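Local coordinates for flavin-nucleotide-binding protein (Mycobacterium smegmatis, PDB 4YBN) that binds FAD and heme in a dimeric split beta-barrel and probably acts as an oxidoreductase related to pyridoxamine 5'-phosphate oxidase, at residues Phe100-Ala105 with Lys164-Trp169; Val37-Asp42 with Arg71-Gly76; Thr189-Ala194 with Thr215-Asn220. All coordinates share one frame; numbering follows the deposited sequence.

In the fold
Three separated contacts illustrate how one curled antiparallel sheet can serve different ends. They follow in series along the chain: contact 2 (Val37-Asp42 with Arg71-Gly76) closes first, then contact 1 (Phe100-Ala105 with Lys164-Trp169), then contact 3 (Thr189-Ala194 with Thr215-Asn220). The centre of contact 1 lies about 29 Å from that of contact 2 and about 19 Å from that of contact 3. Contacts 2 and 3, with centres about 31 Å apart, sit on opposite sides of the chain's centre. Strands 34-41, 99-108 and 184-192 each border strand 78-91. Contact 1 lines part of the FAD and heme site, contact 2 lays helix 68-74 on the sheet, and contact 3 fastens the C-terminal loop; all three touch the second subunit.

Contact 1 of 3, residues Phe100-Ala105 with Lys164-Trp169; sequences FRYRSA and KLSEGW. With FAD (flavin-adenine dinucleotide), chain K.
Arg101 grips the carbonyl of Gly168 side-on, NE at 2.8 Å and NH2 at 3.0 Å from Gly168 O, with that oxygen in the guanidinium plane. Beyond it the same group makes a cation-pi contact: Arg101 CZ stands 4.7 Å from the centroid of the Trp169 six-membered ring, NH2 over its centre. Paired backbone bonds join Tyr102 with Ser166 and Ser104 with Lys164, making strands 99-108 and 161-166 antiparallel neighbours in the split barrel. The extended Lys164 chain, with CG anti to the backbone N (chi1 -173°), carries NZ to the ribityl hydroxyl O3' of FAD, 2.8 Å away. The flavin's dimethylbenzene end covers one face of the Tyr102 ring, at a closest approach too short to be read literally, while Ser166 CB makes a CH-pi contact with the opposite face, 3.9 Å from the ring centroid. On the other side of the sheet, Arg103 CG packs on Leu165 CD2 at 3.9 Å, and the Arg103 guanidinium is salt-bridged to Asp87. Tyr102 OH and Lys164 NZ also bond the two oxygens of one heme carboxylate, consistent with this strand pair helping to set how flavin and heme lie relative to each other.

Contact 2 of 3, residues Val37-Asp42 with Arg71-Gly76; sequences VALVRD and RALAEG
Ala72 and Arg41 meet flat against methyl: Ala72 CB sits 3.6 Å above the guanidinium plane of Arg41, over its centre. Leu39 reaches the same methyl from deeper in the structure, with its CD1 branch 3.8 Å from Ala72 CB. CD1 also comes loosely toward the next helix residue, Leu39 CD1 lying 4.5 Å from Leu73 CD2. Leu73 offers its other branch to the start of Val37-Asp42, where Val37 CG1 stands 4.2 Å from Leu73 CD1. Direct contact is thus apolar, apart from the alanine methyl lying over the guanidinium, and the polar link is made by a water. That water donates to Ala72 O at 2.7 Å and accepts only a weak bond from Arg41 NH2.

This is the seat of helix 68-74 on strand 34-41 of the split beta-barrel, an example of a short helix packed on one side of a curled sheet. Trp69, one turn back toward the start of that helix, belongs to an FAD pocket, so the packing lies close behind a cofactor-binding segment. Phe48 of strand 44-55 touches Val37, Leu39 and Leu73 alike, while Phe111 and Leu152 meet Leu73 from two further strands.

Several features set the first shell in place. The Arg41 chain folds back, with bends at chi2 (-78°) and chi3 (86°), and Arg41 NE bonds to Val40 O at 2.8 Å, steadying the guanidinium over the alanine. The helix ends just beyond in a Schellman motif: Gly76, at positive phi, returns its N to Leu73 O at 3.0 Å. Farther out, the strand's opposite flank faces the partner chain, where Ala38 packs on Ala38 of the second subunit.

Contact 3 of 3, residues Thr189-Ala194 with Thr215-Asn220; sequences TTQYGA and TGELRN
A single beta bridge between Gln191 and Glu217 fastens the C-terminal loop to strand 184-192, which itself continues the split-barrel sheet into the second subunit through an antiparallel ladder. CA atoms of Gln191 and Glu217 approach to 4.3 Å, and two nearly straight backbone bonds flank them: Leu218 N to Thr190 O at 3.0 Å, and Tyr192 N to Gly216 O at 3.1 Å. Side chains then fill in around this link. Thr190 and Leu218 lie side by side and point the same way, Thr190 CG2 being 3.7 Å from Leu218 CD2; the methyl is anti to its backbone N, while OG1 is turned beside that N (chi1 -69°) and bonds to Thr190 OG1 of the second subunit. Leu188 of that subunit packs on Thr190, Tyr192 and Leu218 together, which places the loop at the dimer interface. Tyr192 crosses Leu218 at about a right angle, Tyr192 OH 3.8 Å from Leu218 CD1. The Glu217 chain is extended, and Glu217 OE2 lies 3.6 Å from Thr189 CG2. At the Tyr192 end a water donates to Tyr192 O at 2.9 Å and is bonded to Thr215 OG1 at 2.8 Å.

Contact 1 of 3, residues Phe100-Ala105 with Lys164-Trp169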
loop_
_atom_site.group_PDB
_atom_site.type_symbol
_atom_site.label_atom_id
_atom_site.label_comp_id
_atom_site.label_asym_id
_atom_site.label_seq_id
_atom_site.Cartn_x
_atom_site.Cartn_y
_atom_site.Cartn_z
ATOM N N PHE A 100 -3.332 -4.334 -13.311
ATOM C CA PHE A 100 -4.000 -4.349 -12.034
ATOM C C PHE A 100 -5.103 -3.350 -12.055
ATOM O O PHE A 100 -4.970 -2.317 -12.689
ATOM C CB PHE A 100 -3.077 -3.968 -10.929
ATOM C CG PHE A 100 -1.985 -4.972 -10.643
ATOM C CD1 PHE A 100 -2.256 -6.130 -10.082
ATOM C CD2 PHE A 100 -0.686 -4.684 -10.902
ATOM C CE1 PHE A 100 -1.276 -7.022 -9.787
ATOM C CE2 PHE A 100 0.304 -5.571 -10.638
ATOM C CZ PHE A 100 0.011 -6.742 -10.076
ATOM N N ARG A 101 -6.193 -3.641 -11.343
ATOM C CA ARG A 101 -7.151 -2.652 -11.034
ATOM C C ARG A 101 -6.644 -2.008 -9.731
ATOM O O ARG A 101 -6.199 -2.665 -8.805
ATOM C CB ARG A 101 -8.526 -3.251 -10.855
ATOM C CG ARG A 101 -9.269 -3.449 -12.134
ATOM C CD ARG A 101 -10.664 -3.942 -11.815
ATOM N NE ARG A 101 -11.488 -4.108 -13.027
ATOM C CZ ARG A 101 -12.703 -4.650 -13.054
ATOM N NH1 ARG A 101 -13.258 -5.112 -11.926
ATOM N NH2 ARG A 101 -13.380 -4.768 -14.223
ATOM N N TYR A 102 -6.754 -0.703 -9.667
ATOM C CA TYR A 102 -6.335 0.044 -8.462
ATOM C C TYR A 102 -6.873 1.450 -8.444
ATOM O O TYR A 102 -7.397 1.932 -9.458
ATOM C CB TYR A 102 -4.845 0.115 -8.458
ATOM C CG TYR A 102 -4.303 0.929 -9.626
ATOM C CD1 TYR A 102 -4.340 2.334 -9.605
ATOM C CD2 TYR A 102 -3.750 0.300 -10.759
ATOM C CE1 TYR A 102 -3.822 3.087 -10.651
ATOM C CE2 TYR A 102 -3.214 1.054 -11.803
ATOM C CZ TYR A 102 -3.261 2.444 -11.745
ATOM O OH TYR A 102 -2.747 3.201 -12.768
ATOM N N ARG A 103 -6.722 2.116 -7.287
ATOM C CA ARG A 103 -7.016 3.545 -7.130
ATOM C C ARG A 103 -5.825 4.086 -6.346
ATOM O O ARG A 103 -5.400 3.446 -5.383
ATOM C CB ARG A 103 -8.260 3.732 -6.292
ATOM C CG ARG A 103 -9.601 3.324 -6.857
ATOM C CD ARG A 103 -10.620 3.297 -5.744
ATOM N NE ARG A 103 -10.523 2.011 -5.069
ATOM C CZ ARG A 103 -11.055 1.694 -3.904
ATOM N NH1 ARG A 103 -11.769 2.596 -3.218
ATOM N NH2 ARG A 103 -10.845 0.446 -3.418
ATOM N N SER A 104 -5.231 5.191 -6.748
ATOM C CA SER A 104 -4.076 5.671 -6.074
ATOM C C SER A 104 -4.123 7.207 -5.999
ATOM O O SER A 104 -4.537 7.842 -6.970
ATOM C CB SER A 104 -2.776 5.273 -6.839
ATOM O OG SER A 104 -1.681 5.665 -5.968
ATOM N N ALA A 105 -3.725 7.775 -4.883
ATOM C CA ALA A 105 -3.658 9.241 -4.791
ATOM C C ALA A 105 -2.288 9.589 -4.351
ATOM O O ALA A 105 -1.668 8.862 -3.562
ATOM C CB ALA A 105 -4.695 9.731 -3.812
ATOM N N LYS A 164 -5.369 8.668 -9.590
ATOM C CA LYS A 164 -5.407 7.749 -10.767
ATOM C C LYS A 164 -6.226 6.501 -10.495
ATOM O O LYS A 164 -6.088 5.848 -9.447
ATOM C CB LYS A 164 -4.012 7.407 -11.145
ATOM C CG LYS A 164 -3.934 6.594 -12.450
ATOM C CD LYS A 164 -2.550 6.616 -13.099
ATOM C CE LYS A 164 -2.579 5.987 -14.509
ATOM N NZ LYS A 164 -1.164 5.782 -14.949
ATOM N N LEU A 165 -7.150 6.220 -11.404
ATOM C CA LEU A 165 -8.148 5.164 -11.229
ATOM C C LEU A 165 -8.057 4.174 -12.400
ATOM O O LEU A 165 -8.212 4.581 -13.547
ATOM C CB LEU A 165 -9.582 5.744 -11.190
ATOM C CG LEU A 165 -9.863 6.997 -10.325
ATOM C CD1 LEU A 165 -11.283 7.543 -10.540
ATOM C CD2 LEU A 165 -9.683 6.645 -8.846
ATOM N N SER A 166 -7.866 2.888 -12.114
ATOM C CA SER A 166 -7.933 1.818 -13.120
ATOM C C SER A 166 -8.904 0.764 -12.686
ATOM O O SER A 166 -8.625 0.038 -11.758
ATOM C CB SER A 166 -6.587 1.174 -13.295
ATOM O OG SER A 166 -6.536 0.533 -14.555
ATOM N N GLU A 167 -10.091 0.722 -13.277
ATOM C CA GLU A 167 -11.072 -0.286 -12.905
ATOM C C GLU A 167 -11.684 -0.923 -14.137
ATOM O O GLU A 167 -12.842 -1.360 -14.091
ATOM C CB GLU A 167 -12.197 0.322 -12.036
ATOM C CG GLU A 167 -11.741 1.008 -10.742
ATOM C CD GLU A 167 -11.122 0.057 -9.731
ATOM O OE1 GLU A 167 -11.334 -1.170 -9.821
ATOM O OE2 GLU A 167 -10.408 0.524 -8.841
ATOM N N GLY A 168 -10.910 -1.017 -15.208
ATOM C CA GLY A 168 -11.425 -1.467 -16.508
ATOM C C GLY A 168 -11.237 -2.938 -16.713
ATOM O O GLY A 168 -11.041 -3.706 -15.721
ATOM N N TRP A 169 -11.318 -3.336 -17.990
ATOM C CA TRP A 169 -11.144 -4.726 -18.429
ATOM C C TRP A 169 -9.893 -4.882 -19.292
ATOM O O TRP A 169 -9.356 -3.903 -19.729
ATOM C CB TRP A 169 -12.345 -5.135 -19.275
ATOM C CG TRP A 169 -13.547 -5.157 -18.527
ATOM C CD1 TRP A 169 -14.511 -4.197 -18.504
ATOM C CD2 TRP A 169 -13.951 -6.174 -17.611
ATOM N NE1 TRP A 169 -15.505 -4.572 -17.633
ATOM C CE2 TRP A 169 -15.186 -5.782 -17.077
ATOM C CE3 TRP A 169 -13.396 -7.398 -17.213
ATOM C CZ2 TRP A 169 -15.874 -6.556 -16.151
ATOM C CZ3 TRP A 169 -14.081 -8.163 -16.301
ATOM C CH2 TRP A 169 -15.310 -7.747 -15.797
HETATM P PA FAD K . 4.961 10.861 -14.222
HETATM O O1A FAD K . 4.681 11.631 -15.480
HETATM O O2A FAD K . 6.380 10.432 -13.988
HETATM O O5B FAD K . 4.308 11.699 -12.956
HETATM C C5B FAD K . 3.625 12.959 -13.130
HETATM C C4B FAD K . 2.519 13.149 -12.082
HETATM O O4B FAD K . 1.451 12.215 -12.330
HETATM C C3B FAD K . 2.881 12.792 -10.635
HETATM O O3B FAD K . 3.704 13.745 -9.938
HETATM C C2B FAD K . 1.519 12.473 -9.996
HETATM O O2B FAD K . 0.891 13.633 -9.465
HETATM C C1B FAD K . 0.674 11.942 -11.163
HETATM N N9A FAD K . 0.486 10.497 -10.997
HETATM C C8A FAD K . 1.170 9.596 -11.744
HETATM N N7A FAD K . 0.850 8.328 -11.351
HETATM C C5A FAD K . -0.040 8.417 -10.345
HETATM C C6A FAD K . -0.740 7.410 -9.508
HETATM N N6A FAD K . -0.492 6.108 -9.778
HETATM N N1A FAD K . -1.612 7.861 -8.556
HETATM C C2A FAD K . -1.805 9.196 -8.330
HETATM N N3A FAD K . -1.186 10.138 -9.075
HETATM C C4A FAD K . -0.300 9.838 -10.095
HETATM N N1 FAD K . 2.819 1.652 -13.664
HETATM C C2 FAD K . 3.695 0.928 -14.420
HETATM O O2 FAD K . 4.298 1.621 -15.272
HETATM N N3 FAD K . 3.886 -0.412 -14.240
HETATM C C4 FAD K . 3.254 -1.113 -13.228
HETATM O O4 FAD K . 3.383 -2.333 -12.922
HETATM C C4X FAD K . 2.265 -0.391 -12.395
HETATM N N5 FAD K . 1.601 -1.006 -11.385
HETATM C C5X FAD K . 0.751 -0.281 -10.610
HETATM C C6 FAD K . 0.067 -0.894 -9.613
HETATM C C7 FAD K . -0.829 -0.162 -8.855
HETATM C C7M FAD K . -1.574 -0.815 -7.738
HETATM C C8 FAD K . -1.049 1.285 -9.069
HETATM C C8M FAD K . -1.982 2.078 -8.191
HETATM C C9 FAD K . -0.369 1.898 -10.080
HETATM C C9A FAD K . 0.522 1.162 -10.850
HETATM N N10 FAD K . 1.243 1.802 -11.859
HETATM C C10 FAD K . 2.100 1.057 -12.668
HETATM C "C1'" FAD K . 1.018 3.240 -12.157
HETATM C "C2'" FAD K . 2.147 4.159 -11.772
HETATM O "O2'" FAD K . 1.872 4.676 -10.472
HETATM C "C3'" FAD K . 2.131 5.322 -12.768
HETATM O "O3'" FAD K . 0.762 5.830 -12.904
HETATM C "C4'" FAD K . 2.751 4.872 -14.118
HETATM O "O4'" FAD K . 4.112 4.388 -13.935
HETATM C "C5'" FAD K . 2.748 6.024 -15.106
HETATM O "O5'" FAD K . 3.283 7.162 -14.447
HETATM P P FAD K . 3.615 8.515 -15.250
HETATM O O1P FAD K . 2.303 8.874 -15.897
HETATM O O2P FAD K . 4.835 8.315 -16.072
HETATM O O3P FAD K . 3.964 9.568 -14.107
#

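Contact 2 of 3, residues Val37-Asp42 with Arg71-Gly76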
loop_
_atom_site.group_PDB
_atom_site.type_symbol
_atom_site.label_atom_id
_atom_site.label_comp_id
_atom_site.label_asym_id
_atom_site.label_seq_id
_atom_site.Cartn_x
_atom_site.Cartn_y
_atom_site.Cartn_z
ATOM N N VAL A 37 4.779 7.664 2.999
ATOM C CA VAL A 37 5.273 9.034 2.994
ATOM C C VAL A 37 6.728 9.054 2.538
ATOM O O VAL A 37 7.524 8.273 2.972
ATOM C CB VAL A 37 5.208 9.639 4.374
ATOM C CG1 VAL A 37 5.890 11.003 4.402
ATOM C CG2 VAL A 37 3.785 9.748 4.852
ATOM N N ALA A 38 7.004 9.899 1.577
ATOM C CA ALA A 38 8.331 10.059 1.000
ATOM C C ALA A 38 8.851 11.457 1.310
ATOM O O ALA A 38 8.094 12.447 1.221
ATOM C CB ALA A 38 8.227 9.884 -0.485
ATOM N N LEU A 39 10.127 11.552 1.679
ATOM C CA LEU A 39 10.782 12.775 1.910
ATOM C C LEU A 39 12.277 12.596 1.527
ATOM O O LEU A 39 12.714 11.522 1.113
ATOM C CB LEU A 39 10.661 13.188 3.355
ATOM C CG LEU A 39 11.298 12.343 4.441
ATOM C CD1 LEU A 39 11.666 13.197 5.632
ATOM C CD2 LEU A 39 10.329 11.238 4.855
ATOM N N VAL A 40 13.026 13.673 1.648
ATOM C CA VAL A 40 14.433 13.692 1.249
ATOM C C VAL A 40 15.254 13.971 2.504
ATOM O O VAL A 40 14.909 14.860 3.325
ATOM C CB VAL A 40 14.641 14.785 0.239
ATOM C CG1 VAL A 40 16.058 14.774 -0.307
ATOM C CG2 VAL A 40 13.669 14.649 -0.933
ATOM N N ARG A 41 16.280 13.156 2.711
ATOM C CA ARG A 41 17.319 13.414 3.729
ATOM C C ARG A 41 18.666 13.359 3.069
ATOM O O ARG A 41 18.998 12.359 2.382
ATOM C CB ARG A 41 17.307 12.335 4.789
ATOM C CG ARG A 41 15.986 12.217 5.486
ATOM C CD ARG A 41 15.801 13.322 6.537
ATOM N NE ARG A 41 15.247 14.597 6.047
ATOM C CZ ARG A 41 15.257 15.745 6.735
ATOM N NH1 ARG A 41 15.864 15.825 7.907
ATOM N NH2 ARG A 41 14.693 16.828 6.229
ATOM N N ASP A 42 19.420 14.454 3.205
ATOM C CA ASP A 42 20.771 14.550 2.647
ATOM C C ASP A 42 20.821 14.142 1.206
ATOM O O ASP A 42 21.654 13.348 0.787
ATOM C CB ASP A 42 21.742 13.754 3.518
ATOM C CG ASP A 42 21.697 14.229 4.981
ATOM O OD1 ASP A 42 21.456 15.448 5.202
ATOM O OD2 ASP A 42 21.839 13.404 5.907
ATOM N N ARG A 71 10.007 13.700 13.188
ATOM C CA ARG A 71 10.720 14.961 13.479
ATOM C C ARG A 71 11.140 15.707 12.229
ATOM O O ARG A 71 11.067 16.917 12.182
ATOM C CB ARG A 71 11.971 14.749 14.342
ATOM C CG ARG A 71 11.717 14.633 15.821
ATOM C CD ARG A 71 13.049 14.477 16.546
ATOM N NE ARG A 71 12.822 14.093 17.928
ATOM C CZ ARG A 71 13.779 14.006 18.848
ATOM N NH1 ARG A 71 15.043 14.272 18.527
ATOM N NH2 ARG A 71 13.461 13.659 20.097
ATOM N N ALA A 72 11.562 14.994 11.232
ATOM C CA ALA A 72 11.988 15.586 9.970
ATOM C C ALA A 72 10.833 16.276 9.316
ATOM O O ALA A 72 10.925 17.412 8.884
ATOM C CB ALA A 72 12.601 14.531 9.065
ATOM N N LEU A 73 9.658 15.659 9.354
ATOM C CA LEU A 73 8.497 16.279 8.816
ATOM C C LEU A 73 8.027 17.459 9.651
ATOM O O LEU A 73 7.581 18.454 9.112
ATOM C CB LEU A 73 7.354 15.263 8.766
ATOM C CG LEU A 73 7.543 14.087 7.770
ATOM C CD1 LEU A 73 6.398 13.110 8.027
ATOM C CD2 LEU A 73 7.469 14.607 6.357
ATOM N N ALA A 74 8.106 17.334 10.960
ATOM C CA ALA A 74 7.728 18.413 11.857
ATOM C C ALA A 74 8.634 19.670 11.622
ATOM O O ALA A 74 8.182 20.793 11.643
ATOM C CB ALA A 74 7.911 17.992 13.257
ATOM N N GLU A 75 9.866 19.420 11.251
ATOM C CA GLU A 75 10.852 20.490 10.975
ATOM C C GLU A 75 10.716 21.043 9.563
ATOM O O GLU A 75 11.460 21.949 9.173
ATOM C CB GLU A 75 12.253 19.961 11.209
ATOM C CG GLU A 75 12.494 19.748 12.710
ATOM C CD GLU A 75 13.786 18.971 13.067
ATOM O OE1 GLU A 75 14.645 18.664 12.219
ATOM O OE2 GLU A 75 13.937 18.595 14.248
ATOM N N GLY A 76 9.752 20.551 8.784
ATOM C CA GLY A 76 9.448 21.179 7.540
ATOM C C GLY A 76 9.855 20.428 6.286
ATOM O O GLY A 76 9.705 20.952 5.197
HETATM O O HOH W 1 13.292 18.459 7.958
#

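Contact 3 of 3, residues Thr189-Ala194 with Thr215-Asn220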
loop_
_atom_site.group_PDB
_atom_site.type_symbol
_atom_site.label_atom_id
_atom_site.label_comp_id
_atom_site.label_asym_id
_atom_site.label_seq_id
_atom_site.Cartn_x
_atom_site.Cartn_y
_atom_site.Cartn_z
ATOM N N THR A 189 -10.001 -7.896 -2.413
ATOM C CA THR A 189 -10.653 -7.127 -1.362
ATOM C C THR A 189 -9.908 -7.351 -0.056
ATOM O O THR A 189 -9.284 -8.377 0.154
ATOM C CB THR A 189 -12.109 -7.530 -1.155
ATOM O OG1 THR A 189 -12.169 -8.901 -0.783
ATOM C CG2 THR A 189 -12.910 -7.385 -2.441
ATOM N N THR A 190 -10.000 -6.354 0.808
ATOM C CA THR A 190 -9.379 -6.403 2.092
ATOM C C THR A 190 -10.498 -6.354 3.066
ATOM O O THR A 190 -11.365 -5.498 2.977
ATOM C CB THR A 190 -8.350 -5.281 2.225
ATOM O OG1 THR A 190 -7.258 -5.592 1.346
ATOM C CG2 THR A 190 -7.802 -5.214 3.640
ATOM N N GLN A 191 -10.516 -7.339 3.971
ATOM C CA GLN A 191 -11.598 -7.531 4.890
ATOM C C GLN A 191 -11.147 -7.724 6.334
ATOM O O GLN A 191 -10.113 -8.328 6.571
ATOM C CB GLN A 191 -12.402 -8.747 4.462
ATOM C CG GLN A 191 -13.767 -8.332 3.940
ATOM C CD GLN A 191 -14.327 -9.409 3.057
ATOM O OE1 GLN A 191 -13.931 -9.536 1.892
ATOM N NE2 GLN A 191 -15.243 -10.218 3.616
ATOM N N TYR A 192 -11.984 -7.272 7.255
ATOM C CA TYR A 192 -11.792 -7.504 8.672
ATOM C C TYR A 192 -12.152 -8.978 9.002
ATOM O O TYR A 192 -13.160 -9.459 8.560
ATOM C CB TYR A 192 -12.700 -6.612 9.491
ATOM C CG TYR A 192 -12.439 -5.128 9.436
ATOM C CD1 TYR A 192 -11.330 -4.595 10.030
ATOM C CD2 TYR A 192 -13.325 -4.272 8.754
ATOM C CE1 TYR A 192 -11.077 -3.242 9.968
ATOM C CE2 TYR A 192 -13.090 -2.937 8.699
ATOM C CZ TYR A 192 -11.963 -2.431 9.310
ATOM O OH TYR A 192 -11.736 -1.055 9.238
ATOM N N GLY A 193 -11.288 -9.666 9.736
ATOM C CA GLY A 193 -11.589 -10.957 10.328
ATOM C C GLY A 193 -12.318 -10.853 11.669
ATOM O O GLY A 193 -12.525 -9.776 12.223
ATOM N N ALA A 194 -12.759 -12.011 12.175
ATOM C CA ALA A 194 -13.393 -12.070 13.498
ATOM C C ALA A 194 -12.372 -11.553 14.511
ATOM O O ALA A 194 -11.184 -11.888 14.407
ATOM C CB ALA A 194 -13.763 -13.541 13.827
ATOM N N THR A 215 -16.463 -4.657 10.488
ATOM C CA THR A 215 -16.787 -5.825 9.735
ATOM C C THR A 215 -16.982 -5.415 8.247
ATOM O O THR A 215 -17.287 -4.262 7.938
ATOM C CB THR A 215 -18.063 -6.464 10.333
ATOM O OG1 THR A 215 -18.117 -7.838 9.946
ATOM C CG2 THR A 215 -19.322 -5.691 9.891
ATOM N N GLY A 216 -16.837 -6.366 7.356
ATOM C CA GLY A 216 -16.889 -6.106 5.907
ATOM C C GLY A 216 -15.531 -5.674 5.398
ATOM O O GLY A 216 -14.470 -5.949 5.999
ATOM N N GLU A 217 -15.581 -4.901 4.335
ATOM C CA GLU A 217 -14.390 -4.429 3.710
ATOM C C GLU A 217 -13.832 -3.234 4.431
ATOM O O GLU A 217 -14.511 -2.314 4.861
ATOM C CB GLU A 217 -14.624 -4.089 2.251
ATOM C CG GLU A 217 -14.927 -5.303 1.405
ATOM C CD GLU A 217 -15.159 -4.953 -0.058
ATOM O OE1 GLU A 217 -14.856 -3.822 -0.498
ATOM O OE2 GLU A 217 -15.644 -5.828 -0.777
ATOM N N LEU A 218 -12.542 -3.294 4.560
ATOM C CA LEU A 218 -11.758 -2.322 5.269
ATOM C C LEU A 218 -12.140 -0.942 4.823
ATOM O O LEU A 218 -12.149 -0.717 3.621
ATOM C CB LEU A 218 -10.305 -2.552 4.889
ATOM C CG LEU A 218 -9.366 -1.383 5.032
ATOM C CD1 LEU A 218 -9.115 -1.195 6.524
ATOM C CD2 LEU A 218 -8.117 -1.577 4.172
ATOM N N ARG A 219 -12.456 -0.037 5.780
ATOM C CA ARG A 219 -12.624 1.416 5.481
ATOM C C ARG A 219 -11.854 2.320 6.491
ATOM O O ARG A 219 -11.294 1.832 7.476
ATOM C CB ARG A 219 -14.118 1.818 5.282
ATOM C CG ARG A 219 -14.601 1.473 3.865
ATOM C CD ARG A 219 -15.764 2.301 3.385
ATOM N NE ARG A 219 -15.524 3.730 3.098
ATOM C CZ ARG A 219 -16.404 4.694 3.383
ATOM N NH1 ARG A 219 -17.526 4.390 4.033
ATOM N NH2 ARG A 219 -16.162 5.972 3.069
ATOM N N ASN A 220 -11.768 3.611 6.183
ATOM C CA ASN A 220 -11.090 4.616 7.042
ATOM C C ASN A 220 -12.080 5.758 7.513
ATOM O O ASN A 220 -11.702 6.950 7.575
ATOM C CB ASN A 220 -9.839 5.177 6.308
ATOM C CG ASN A 220 -8.800 5.766 7.258
ATOM O OD1 ASN A 220 -8.873 5.545 8.463
ATOM N ND2 ASN A 220 -7.792 6.507 6.695
HETATM O O HOH W 2 -15.882 -8.454 8.356
#